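Local coordinates for CymD (Pseudomonas putida, PDB 6Z34), which is an outer-membrane channel of the FadL family for monoaromatic hydrocarbons, probably taking them up by lateral diffusion during biodegradation, at residues 10-14 against 427-431; 27-31 against 97-101. Numbering follows the deposited sequence.

Contact 1 of 2, residues 10-14 against 427-431; sequences GPVSQ and VTSIS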
loop_
_atom_site.group_PDB
_atom_site.type_symbol
_atom_site.label_atom_id
_atom_site.label_comp_id
_atom_site.label_asym_id
_atom_site.label_seq_id
_atom_site.Cartn_x
_atom_site.Cartn_y
_atom_site.Cartn_z
ATOM N N GLY A 10 -3.450 -7.304 7.328
ATOM C CA GLY A 10 -3.272 -8.253 8.408
ATOM C C GLY A 10 -3.676 -9.661 7.999
ATOM O O GLY A 10 -4.317 -9.869 6.962
ATOM N N PRO A 11 -3.320 -10.659 8.817
ATOM C CA PRO A 11 -3.501 -12.064 8.387
ATOM C C PRO A 11 -4.943 -12.526 8.341
ATOM O O PRO A 11 -5.235 -13.511 7.645
ATOM C CB PRO A 11 -2.702 -12.867 9.425
ATOM C CG PRO A 11 -1.893 -11.844 10.200
ATOM C CD PRO A 11 -2.656 -10.554 10.124
ATOM N N VAL A 12 -5.853 -11.872 9.058
ATOM C CA VAL A 12 -7.240 -12.331 9.067
ATOM C C VAL A 12 -7.951 -11.862 7.805
ATOM O O VAL A 12 -8.647 -12.639 7.130
ATOM C CB VAL A 12 -7.956 -11.830 10.337
ATOM C CG1 VAL A 12 -9.404 -12.204 10.299
ATOM C CG2 VAL A 12 -7.285 -12.378 11.611
ATOM N N SER A 13 -7.799 -10.578 7.486
ATOM C CA SER A 13 -8.297 -10.049 6.226
ATOM C C SER A 13 -7.619 -10.731 5.036
ATOM O O SER A 13 -8.295 -11.211 4.118
ATOM C CB SER A 13 -8.074 -8.545 6.206
ATOM O OG SER A 13 -8.012 -8.065 4.902
ATOM N N GLN A 14 -6.281 -10.814 5.044
ATOM C CA GLN A 14 -5.588 -11.427 3.906
ATOM C C GLN A 14 -5.927 -12.906 3.773
ATOM O O GLN A 14 -6.024 -13.423 2.660
ATOM C CB GLN A 14 -4.070 -11.248 4.023
ATOM C CG GLN A 14 -3.559 -9.845 3.710
ATOM C CD GLN A 14 -2.055 -9.706 3.901
ATOM O OE1 GLN A 14 -1.291 -10.621 3.600
ATOM N NE2 GLN A 14 -1.628 -8.560 4.412
ATOM N N VAL A 427 2.597 -13.681 -0.459
ATOM C CA VAL A 427 2.584 -12.797 0.697
ATOM C C VAL A 427 2.290 -13.665 1.913
ATOM O O VAL A 427 1.189 -14.223 2.041
ATOM C CB VAL A 427 1.538 -11.685 0.556
ATOM C CG1 VAL A 427 1.537 -10.795 1.793
ATOM C CG2 VAL A 427 1.800 -10.872 -0.687
ATOM N N THR A 428 3.275 -13.793 2.793
ATOM C CA THR A 428 3.117 -14.483 4.057
ATOM C C THR A 428 2.860 -13.447 5.141
ATOM O O THR A 428 3.621 -12.481 5.274
ATOM C CB THR A 428 4.361 -15.296 4.399
ATOM O OG1 THR A 428 4.573 -16.282 3.391
ATOM C CG2 THR A 428 4.175 -16.002 5.727
ATOM N N SER A 429 1.807 -13.656 5.922
ATOM C CA SER A 429 1.380 -12.687 6.921
ATOM C C SER A 429 1.213 -13.385 8.262
ATOM O O SER A 429 0.550 -14.425 8.363
ATOM C CB SER A 429 0.075 -12.012 6.504
ATOM O OG SER A 429 -0.144 -10.812 7.218
ATOM N N ILE A 430 1.804 -12.805 9.292
ATOM C CA ILE A 430 1.828 -13.417 10.605
ATOM C C ILE A 430 1.681 -12.304 11.634
ATOM O O ILE A 430 2.256 -11.223 11.478
ATOM C CB ILE A 430 3.122 -14.240 10.778
ATOM C CG1 ILE A 430 3.192 -14.889 12.167
ATOM C CG2 ILE A 430 4.329 -13.389 10.489
ATOM C CD1 ILE A 430 2.370 -16.169 12.280
ATOM N N SER A 431 0.858 -12.538 12.654
ATOM C CA SER A 431 0.659 -11.528 13.684
ATOM C C SER A 431 0.420 -12.185 15.035
ATOM O O SER A 431 -0.016 -13.333 15.131
ATOM C CB SER A 431 -0.505 -10.590 13.353
ATOM O OG SER A 431 -1.736 -11.197 13.684
HETATM O O HOH W 1 -1.089 -13.255 3.415
#
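This is a plug-to-wall contact inside the beta barrel of a FadL-family channel. The short N-terminal helix 10-15 belongs to the part of the chain that fills the barrel lumen. Strand 422-437 is part of the barrel wall. The axes of the two segments approach to 7.5 Å and make an angle of 133°. The strand alternates in the usual way. Val-427, Ser-429 and Ser-431 point their CA-to-CB bonds toward the helix, while Thr-428 and Ile-430 point away.

Pro-11 makes the largest contact on the helix side. Its ring sits over the two serines, with Pro-11 CG 3.6 Å from Ser-429 OG and 3.5 Å from Ser-431 OG. Pro-11 CA lies 5.1 Å from Ser-429 CA. The side chains that face Pro-11 from the wall are these two small serines, consistent with the close approach. Gly-10 precedes the proline with phi/psi of 90/168, where a side chain would collide with the preceding carbonyl.

One turn on, Gln-14 N donates to Gly-10 O at 2.9 Å. The Gln-14 side chain runs back to the wall, with OE1 3.4 Å from Val-427 CG1. A water joins the two segments. It donates to Gln-14 OE1 at 2.6 Å and to Val-427 O at 2.8 Å.

The polar ends are also tied to the next strand, 43-58, where Asp-51 hydrogen-bonds both Gln-14 NE2 and Ser-429 OG. On its other edge strand 422-437 pairs with strand 393-404, whose Ser-398 OG hydrogen-bonds Pro-11 O.

Contact 2 of 2, residues 27-31 against 97-101; sequences AQGMM and GVGAF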
loop_
_atom_site.group_PDB
_atom_site.type_symbol
_atom_site.label_atom_id
_atom_site.label_comp_id
_atom_site.label_asym_id
_atom_site.label_seq_id
_atom_site.Cartn_x
_atom_site.Cartn_y
_atom_site.Cartn_z
ATOM N N ALA A 27 -7.421 -5.275 15.072
ATOM C CA ALA A 27 -6.876 -3.924 15.130
ATOM C C ALA A 27 -6.580 -3.344 13.757
ATOM O O ALA A 27 -6.584 -2.118 13.600
ATOM C CB ALA A 27 -5.579 -3.914 15.938
ATOM N N GLN A 28 -6.300 -4.189 12.765
ATOM C CA GLN A 28 -6.066 -3.695 11.412
ATOM C C GLN A 28 -7.260 -2.939 10.843
ATOM O O GLN A 28 -7.098 -2.247 9.828
ATOM C CB GLN A 28 -5.684 -4.859 10.504
ATOM C CG GLN A 28 -4.327 -5.443 10.859
ATOM C CD GLN A 28 -4.410 -6.487 11.947
ATOM O OE1 GLN A 28 -5.418 -6.581 12.664
ATOM N NE2 GLN A 28 -3.356 -7.279 12.086
ATOM N N GLY A 29 -8.438 -3.011 11.487
ATOM C CA GLY A 29 -9.563 -2.208 11.041
ATOM C C GLY A 29 -9.233 -0.729 10.972
ATOM O O GLY A 29 -9.806 0.003 10.163
ATOM N N MET A 30 -8.314 -0.269 11.820
ATOM C CA MET A 30 -7.713 1.059 11.730
ATOM C C MET A 30 -7.377 1.454 10.290
ATOM O O MET A 30 -7.474 2.631 9.907
ATOM C CB MET A 30 -6.424 1.100 12.572
ATOM C CG MET A 30 -6.604 1.647 13.951
ATOM S SD MET A 30 -5.127 1.752 14.981
ATOM C CE MET A 30 -4.423 0.129 14.824
ATOM N N MET A 31 -6.940 0.481 9.494
ATOM C CA MET A 31 -6.476 0.749 8.141
ATOM C C MET A 31 -7.447 0.253 7.090
ATOM O O MET A 31 -7.109 0.273 5.908
ATOM C CB MET A 31 -5.107 0.114 7.904
ATOM C CG MET A 31 -3.975 0.748 8.706
ATOM S SD MET A 31 -3.640 2.472 8.261
ATOM C CE MET A 31 -3.621 2.367 6.494
ATOM N N GLY A 97 -7.427 3.922 18.836
ATOM C CA GLY A 97 -6.352 3.151 18.249
ATOM C C GLY A 97 -5.266 4.042 17.702
ATOM O O GLY A 97 -5.503 5.182 17.291
ATOM N N VAL A 98 -4.063 3.491 17.686
ATOM C CA VAL A 98 -2.951 4.066 16.952
ATOM C C VAL A 98 -2.100 2.899 16.480
ATOM O O VAL A 98 -2.120 1.818 17.073
ATOM C CB VAL A 98 -2.150 5.066 17.826
ATOM C CG1 VAL A 98 -1.543 4.349 19.000
ATOM C CG2 VAL A 98 -1.054 5.778 16.993
ATOM N N GLY A 99 -1.352 3.108 15.406
ATOM C CA GLY A 99 -0.453 2.067 14.957
ATOM C C GLY A 99 0.534 2.568 13.925
ATOM O O GLY A 99 0.614 3.763 13.627
ATOM N N ALA A 100 1.308 1.630 13.400
ATOM C CA ALA A 100 2.271 1.924 12.345
ATOM C C ALA A 100 2.218 0.763 11.376
ATOM O O ALA A 100 2.527 -0.373 11.758
ATOM C CB ALA A 100 3.679 2.120 12.889
ATOM N N PHE A 101 1.808 1.058 10.141
ATOM C CA PHE A 101 1.579 0.067 9.104
ATOM C C PHE A 101 2.476 0.412 7.923
ATOM O O PHE A 101 2.367 1.502 7.350
ATOM C CB PHE A 101 0.108 0.049 8.680
ATOM C CG PHE A 101 -0.823 -0.395 9.758
ATOM C CD1 PHE A 101 -1.256 0.490 10.732
ATOM C CD2 PHE A 101 -1.266 -1.708 9.809
ATOM C CE1 PHE A 101 -2.120 0.066 11.742
ATOM C CE2 PHE A 101 -2.139 -2.130 10.822
ATOM C CZ PHE A 101 -2.548 -1.241 11.785
#
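Residues 27-31 form a 3-10 segment of the lumenal plug, packed by a Met-aromatic contact against barrel strand 94-107. Ala-27 O accepts a hydrogen bond from Met-30 N at 3.1 Å, one of the bonds that hold the turn. Gln-28 O accepts the next, from Met-31 N at 2.8 Å. The aliphatic part of Gln-28 meets the edge of the Phe-101 ring, CG to CE2 4.0 Å.

Met-30 reaches the strand backbone, with SD 3.4 Å from Val-98 N. It fits because Gly-97 has no side chain: a CB there would lie 2.8 Å from Met-30 SD. Met-30 CE also touches the ring edge, 3.8 Å from Phe-101 CZ. Beyond the segment, Pro-140 of strand 131-146 touches both Met-30 and Phe-101.

Met-31 takes one face of the ring. Its SD is oblique, 4.6 Å from the Phe-101 centroid, while Met-31 CG makes a CH-pi contact 3.5 Å from that centroid.

In the fold
Contacts 1 and 2 join two points of the same N-terminal plug to the barrel wall. Their centres are about 14 Å apart, and each lies about 14 Å from the centre of the chain. Contact 1 uses strand 422-437 near the C-terminus and contact 2 uses strand 94-107. Strands 43-58 and 80-91 lie between these two in the sheet, so the plug spans the seam where the barrel closes. The two contacts also touch each other, through the Gln-28 side chain packed on Gly-10 and Pro-11. Contact 1 is the more polar of the two; contact 2 is mainly apolar.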